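Local atomic coordinates of interleukin 22 (Danio rerio, PDB entry 4O6K), a protein that probably signals as a helical class II cytokine of the interleukin-10 family by binding a cell-surface receptor, as its human counterpart does. Residues A[31-43]-A[125-139]. Residues are numbered along the deposited sequence; the frame is centred on the assembly and turned at random.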
loop_
_atom_site.group_PDB
_atom_site.type_symbol
_atom_site.label_atom_id
_atom_site.label_comp_id
_atom_site.label_asym_id
_atom_site.label_seq_id
_atom_site.Cartn_x
_atom_site.Cartn_y
_atom_site.Cartn_z
ATOM N N THR A 31 11.785 4.274 11.528
ATOM C CA THR A 31 11.809 2.973 10.870
ATOM C C THR A 31 10.552 2.761 10.031
ATOM O O THR A 31 9.541 3.435 10.233
ATOM C CB THR A 31 11.940 1.830 11.891
ATOM O OG1 THR A 31 10.818 1.852 12.780
ATOM C CG2 THR A 31 13.222 1.984 12.695
ATOM N N ARG A 32 10.619 1.825 9.090
ATOM C CA ARG A 32 9.514 1.606 8.165
ATOM C C ARG A 32 9.245 0.128 7.889
ATOM O O ARG A 32 10.144 -0.708 7.983
ATOM C CB ARG A 32 9.790 2.341 6.854
ATOM C CG ARG A 32 11.119 1.981 6.212
ATOM C CD ARG A 32 11.373 2.837 4.984
ATOM N NE ARG A 32 10.439 2.536 3.905
ATOM C CZ ARG A 32 10.057 3.414 2.984
ATOM N NH1 ARG A 32 10.527 4.655 3.015
ATOM N NH2 ARG A 32 9.203 3.054 2.036
ATOM N N LEU A 33 7.998 -0.179 7.548
ATOM C CA LEU A 33 7.598 -1.537 7.194
ATOM C C LEU A 33 7.651 -1.749 5.683
ATOM O O LEU A 33 8.070 -2.807 5.213
ATOM C CB LEU A 33 6.199 -1.843 7.732
ATOM C CG LEU A 33 6.067 -1.802 9.256
ATOM C CD1 LEU A 33 4.634 -2.066 9.688
ATOM C CD2 LEU A 33 7.019 -2.798 9.904
ATOM N N LEU A 34 7.215 -0.743 4.928
ATOM C CA LEU A 34 7.323 -0.777 3.473
ATOM C C LEU A 34 8.779 -0.793 3.043
ATOM O O LEU A 34 9.592 -0.041 3.580
ATOM C CB LEU A 34 6.634 0.431 2.833
ATOM C CG LEU A 34 5.129 0.449 2.577
ATOM C CD1 LEU A 34 4.761 1.764 1.913
ATOM C CD2 LEU A 34 4.714 -0.722 1.704
ATOM N N PRO A 35 9.118 -1.662 2.081
ATOM C CA PRO A 35 10.435 -1.559 1.452
ATOM C C PRO A 35 10.592 -0.193 0.796
ATOM O O PRO A 35 9.640 0.306 0.195
ATOM C CB PRO A 35 10.421 -2.679 0.408
ATOM C CG PRO A 35 9.408 -3.653 0.911
ATOM C CD PRO A 35 8.361 -2.833 1.609
ATOM N N TYR A 36 11.772 0.404 0.909
ATOM C CA TYR A 36 11.994 1.732 0.354
ATOM C C TYR A 36 12.290 1.671 -1.138
ATOM O O TYR A 36 13.199 0.966 -1.575
ATOM C CB TYR A 36 13.137 2.434 1.090
ATOM C CG TYR A 36 13.598 3.713 0.427
ATOM C CD1 TYR A 36 12.823 4.865 0.479
ATOM C CD2 TYR A 36 14.811 3.769 -0.248
ATOM C CE1 TYR A 36 13.243 6.036 -0.126
ATOM C CE2 TYR A 36 15.239 4.934 -0.856
ATOM C CZ TYR A 36 14.450 6.063 -0.792
ATOM O OH TYR A 36 14.874 7.225 -1.395
ATOM N N PHE A 37 11.511 2.417 -1.914
ATOM C CA PHE A 37 11.752 2.548 -3.344
ATOM C C PHE A 37 12.275 3.943 -3.653
ATOM O O PHE A 37 11.579 4.936 -3.440
ATOM C CB PHE A 37 10.476 2.279 -4.145
ATOM C CG PHE A 37 10.182 0.821 -4.357
ATOM C CD1 PHE A 37 9.676 0.042 -3.329
ATOM C CD2 PHE A 37 10.406 0.230 -5.592
ATOM C CE1 PHE A 37 9.401 -1.299 -3.527
ATOM C CE2 PHE A 37 10.135 -1.109 -5.795
ATOM C CZ PHE A 37 9.632 -1.875 -4.762
ATOM N N SER A 38 13.502 4.015 -4.155
ATOM C CA SER A 38 14.077 5.285 -4.573
ATOM C C SER A 38 13.468 5.727 -5.897
ATOM O O SER A 38 12.737 4.967 -6.534
ATOM C CB SER A 38 15.598 5.176 -4.701
ATOM O OG SER A 38 15.956 4.334 -5.781
ATOM N N HIS A 39 13.763 6.959 -6.297
ATOM C CA HIS A 39 13.298 7.485 -7.575
ATOM C C HIS A 39 13.750 6.600 -8.733
ATOM O O HIS A 39 12.975 6.311 -9.643
ATOM C CB HIS A 39 13.800 8.915 -7.784
ATOM C CG HIS A 39 13.546 9.446 -9.159
ATOM N ND1 HIS A 39 12.374 10.083 -9.507
ATOM C CD2 HIS A 39 14.312 9.434 -10.275
ATOM C CE1 HIS A 39 12.429 10.439 -10.778
ATOM N NE2 HIS A 39 13.596 10.056 -11.269
ATOM N N ASP A 40 15.008 6.176 -8.688
ATOM C CA ASP A 40 15.563 5.301 -9.713
ATOM C C ASP A 40 14.866 3.945 -9.734
ATOM O O ASP A 40 14.561 3.408 -10.800
ATOM C CB ASP A 40 17.066 5.113 -9.494
ATOM C CG ASP A 40 17.872 6.324 -9.919
ATOM O OD1 ASP A 40 17.343 7.259 -10.521
ATOM O OD2 ASP A 40 19.163 6.315 -9.604
ATOM N N MET A 41 14.624 3.396 -8.548
ATOM C CA MET A 41 13.963 2.104 -8.411
ATOM C C MET A 41 12.546 2.122 -8.980
ATOM O O MET A 41 12.107 1.158 -9.606
ATOM C CB MET A 41 13.928 1.677 -6.942
ATOM C CG MET A 41 14.740 0.428 -6.640
ATOM S SD MET A 41 14.621 -0.083 -4.915
ATOM C CE MET A 41 15.392 1.311 -4.097
ATOM N N LEU A 42 11.836 3.225 -8.760
ATOM C CA LEU A 42 10.470 3.370 -9.254
ATOM C C LEU A 42 10.402 3.410 -10.780
ATOM O O LEU A 42 9.362 3.116 -11.368
ATOM C CB LEU A 42 9.827 4.629 -8.667
ATOM C CG LEU A 42 9.502 4.560 -7.172
ATOM C CD1 LEU A 42 9.072 5.921 -6.643
ATOM C CD2 LEU A 42 8.430 3.514 -6.907
ATOM N N GLN A 43 11.513 3.770 -11.417
ATOM C CA GLN A 43 11.579 3.818 -12.876
ATOM C C GLN A 43 11.830 2.446 -13.505
ATOM O O GLN A 43 11.737 2.291 -14.721
ATOM C CB GLN A 43 12.663 4.802 -13.326
ATOM C CG GLN A 43 12.418 6.240 -12.894
ATOM C CD GLN A 43 11.021 6.720 -13.247
ATOM O OE1 GLN A 43 10.555 6.536 -14.372
ATOM N NE2 GLN A 43 10.346 7.339 -12.285
ATOM N N LYS A 125 0.994 1.204 12.098
ATOM C CA LYS A 125 2.229 1.608 11.437
ATOM C C LYS A 125 2.141 1.421 9.925
ATOM O O LYS A 125 2.470 2.328 9.160
ATOM C CB LYS A 125 3.417 0.824 11.997
ATOM C CG LYS A 125 4.765 1.303 11.488
ATOM C CD LYS A 125 5.906 0.563 12.164
ATOM C CE LYS A 125 7.245 1.176 11.797
ATOM N NZ LYS A 125 7.282 2.633 12.098
ATOM N N ALA A 126 1.699 0.240 9.503
ATOM C CA ALA A 126 1.536 -0.060 8.085
ATOM C C ALA A 126 0.468 0.828 7.449
ATOM O O ALA A 126 0.616 1.270 6.310
ATOM C CB ALA A 126 1.193 -1.527 7.890
ATOM N N ILE A 127 -0.608 1.073 8.192
ATOM C CA ILE A 127 -1.678 1.962 7.746
ATOM C C ILE A 127 -1.138 3.354 7.427
ATOM O O ILE A 127 -1.492 3.953 6.408
ATOM C CB ILE A 127 -2.795 2.068 8.811
ATOM C CG1 ILE A 127 -3.732 0.863 8.716
ATOM C CG2 ILE A 127 -3.603 3.340 8.632
ATOM C CD1 ILE A 127 -4.659 0.715 9.901
ATOM N N GLY A 128 -0.259 3.852 8.290
ATOM C CA GLY A 128 0.362 5.147 8.089
ATOM C C GLY A 128 1.272 5.182 6.876
ATOM O O GLY A 128 1.590 6.252 6.358
ATOM N N GLU A 129 1.696 4.007 6.422
ATOM C CA GLU A 129 2.591 3.909 5.277
ATOM C C GLU A 129 1.843 3.710 3.960
ATOM O O GLU A 129 2.459 3.673 2.897
ATOM C CB GLU A 129 3.581 2.760 5.486
ATOM C CG GLU A 129 4.483 2.933 6.699
ATOM C CD GLU A 129 5.537 1.850 6.802
ATOM O OE1 GLU A 129 5.888 1.260 5.760
ATOM O OE2 GLU A 129 6.018 1.586 7.924
ATOM N N THR A 130 0.520 3.595 4.031
ATOM C CA THR A 130 -0.293 3.357 2.840
ATOM C C THR A 130 -0.154 4.485 1.820
ATOM O O THR A 130 -0.106 4.242 0.614
ATOM C CB THR A 130 -1.783 3.188 3.193
ATOM O OG1 THR A 130 -1.916 2.314 4.320
ATOM C CG2 THR A 130 -2.548 2.609 2.015
ATOM N N ASN A 131 -0.091 5.715 2.319
ATOM C CA ASN A 131 0.080 6.892 1.475
ATOM C C ASN A 131 1.359 6.788 0.646
ATOM O O ASN A 131 1.375 7.140 -0.534
ATOM C CB ASN A 131 0.100 8.159 2.335
ATOM C CG ASN A 131 -0.060 9.433 1.520
ATOM O OD1 ASN A 131 -0.108 10.530 2.076
ATOM N ND2 ASN A 131 -0.170 9.293 0.204
ATOM N N THR A 132 2.427 6.308 1.276
ATOM C CA THR A 132 3.714 6.124 0.608
ATOM C C THR A 132 3.637 5.053 -0.484
ATOM O O THR A 132 4.220 5.203 -1.559
ATOM C CB THR A 132 4.816 5.746 1.622
ATOM O OG1 THR A 132 4.968 6.801 2.579
ATOM C CG2 THR A 132 6.147 5.510 0.919
ATOM N N LEU A 133 2.914 3.975 -0.199
ATOM C CA LEU A 133 2.709 2.902 -1.169
ATOM C C LEU A 133 1.968 3.424 -2.397
ATOM O O LEU A 133 2.286 3.063 -3.529
ATOM C CB LEU A 133 1.938 1.744 -0.532
ATOM C CG LEU A 133 1.614 0.531 -1.409
ATOM C CD1 LEU A 133 2.880 -0.054 -2.027
ATOM C CD2 LEU A 133 0.875 -0.520 -0.599
ATOM N N TYR A 134 0.975 4.275 -2.154
ATOM C CA TYR A 134 0.190 4.898 -3.214
ATOM C C TYR A 134 1.079 5.746 -4.116
ATOM O O TYR A 134 0.904 5.780 -5.334
ATOM C CB TYR A 134 -0.914 5.762 -2.606
ATOM C CG TYR A 134 -2.182 5.843 -3.421
ATOM C CD1 TYR A 134 -2.963 4.717 -3.639
ATOM C CD2 TYR A 134 -2.618 7.055 -3.945
ATOM C CE1 TYR A 134 -4.131 4.790 -4.373
ATOM C CE2 TYR A 134 -3.787 7.137 -4.677
ATOM C CZ TYR A 134 -4.538 5.999 -4.887
ATOM O OH TYR A 134 -5.703 6.069 -5.616
ATOM N N HIS A 135 2.036 6.425 -3.493
ATOM C CA HIS A 135 3.024 7.229 -4.200
ATOM C C HIS A 135 3.919 6.369 -5.090
ATOM O O HIS A 135 4.234 6.748 -6.219
ATOM C CB HIS A 135 3.862 8.012 -3.185
ATOM C CG HIS A 135 5.250 8.324 -3.648
ATOM N ND1 HIS A 135 5.517 9.012 -4.811
ATOM C CD2 HIS A 135 6.454 8.041 -3.094
ATOM C CE1 HIS A 135 6.824 9.136 -4.957
ATOM N NE2 HIS A 135 7.416 8.556 -3.928
ATOM N N TYR A 136 4.328 5.215 -4.572
ATOM C CA TYR A 136 5.128 4.264 -5.339
ATOM C C TYR A 136 4.371 3.792 -6.576
ATOM O O TYR A 136 4.920 3.746 -7.677
ATOM C CB TYR A 136 5.522 3.068 -4.472
ATOM C CG TYR A 136 6.531 3.397 -3.393
ATOM C CD1 TYR A 136 7.152 4.640 -3.350
ATOM C CD2 TYR A 136 6.864 2.464 -2.421
ATOM C CE1 TYR A 136 8.074 4.944 -2.367
ATOM C CE2 TYR A 136 7.784 2.759 -1.434
ATOM C CZ TYR A 136 8.386 4.000 -1.412
ATOM O OH TYR A 136 9.303 4.297 -0.432
ATOM N N LEU A 137 3.106 3.438 -6.376
ATOM C CA LEU A 137 2.231 3.018 -7.462
ATOM C C LEU A 137 2.042 4.137 -8.480
ATOM O O LEU A 137 2.132 3.909 -9.684
ATOM C CB LEU A 137 0.877 2.571 -6.911
ATOM C CG LEU A 137 0.919 1.303 -6.057
ATOM C CD1 LEU A 137 -0.372 1.136 -5.276
ATOM C CD2 LEU A 137 1.180 0.089 -6.934
ATOM N N PHE A 138 1.773 5.340 -7.985
ATOM C CA PHE A 138 1.572 6.506 -8.842
ATOM C C PHE A 138 2.730 6.700 -9.819
ATOM O O PHE A 138 2.516 6.904 -11.010
ATOM C CB PHE A 138 1.391 7.767 -7.989
ATOM C CG PHE A 138 1.010 8.994 -8.775
ATOM C CD1 PHE A 138 1.979 9.780 -9.380
ATOM C CD2 PHE A 138 -0.319 9.365 -8.902
ATOM C CE1 PHE A 138 1.632 10.909 -10.095
ATOM C CE2 PHE A 138 -0.671 10.493 -9.619
ATOM C CZ PHE A 138 0.306 11.265 -10.214
ATOM N N GLU A 139 3.955 6.633 -9.310
ATOM C CA GLU A 139 5.130 6.897 -10.132
ATOM C C GLU A 139 5.535 5.709 -11.006
ATOM O O GLU A 139 5.881 5.885 -12.172
ATOM C CB GLU A 139 6.304 7.325 -9.249
ATOM C CG GLU A 139 6.022 8.599 -8.470
ATOM C CD GLU A 139 7.274 9.380 -8.138
ATOM O OE1 GLU A 139 8.385 8.874 -8.403
ATOM O OE2 GLU A 139 7.146 10.509 -7.620
HETATM O O HOH W 1 6.792 3.904 8.924
#
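Tyr136 of helix 130-140 reaches between Leu42, Phe37 and Arg32 of segment 31-43, an irregular run that ends in the short helix 39-42. Its CB packs against Leu42 CD2 at 3.8 Å. CG lies anti to the carbonyl carbon (chi1 -70°), which directs the ring toward Phe37 and Arg32. The ring is sandwiched: Thr132 O lies over the rim of one face, while Phe37 CB sits over the centre of the other in a CH-pi contact, 3.8 Å from the centroid. The Phe37 ring itself is turned 53° against it. At the ring edge, CE2 meets Pro35 O. At the tip, Tyr136 OH accepts a 2.8 Å hydrogen bond from Arg32 NH2 and a weak one from Phe37 N. Guanidinium and phenol planes are nearly parallel, but the Arg32 bond is bent (142°) and the oxygen lies somewhat off the guanidinium plane. Arg32 is itself fixed by an almost straight bond from NE to Leu34 O, lying in the guanidinium plane.

Between helices 119-128 and 130-140, the Glu129 carboxylate receives two consecutive backbone amides on syn lone pairs: Leu33 N gives to OE2 at 2.7 Å and Leu34 N to OE1. A water bridges OE2 to Thr31 O, which also accepts from Lys125 NZ at 3.0 Å. Beside this polar grip, Leu33 CD1 touches Ala126 CB and Leu34 CD1 reaches Leu133 CB at 3.7 Å.

The run thus lies lengthwise over the junction of helices 119-128 and 130-140 in this all-helical cytokine fold. Leu33, Pro35 and Phe37 also pack on helix 102-117, and Phe37 and Glu129 touch helix 47-62.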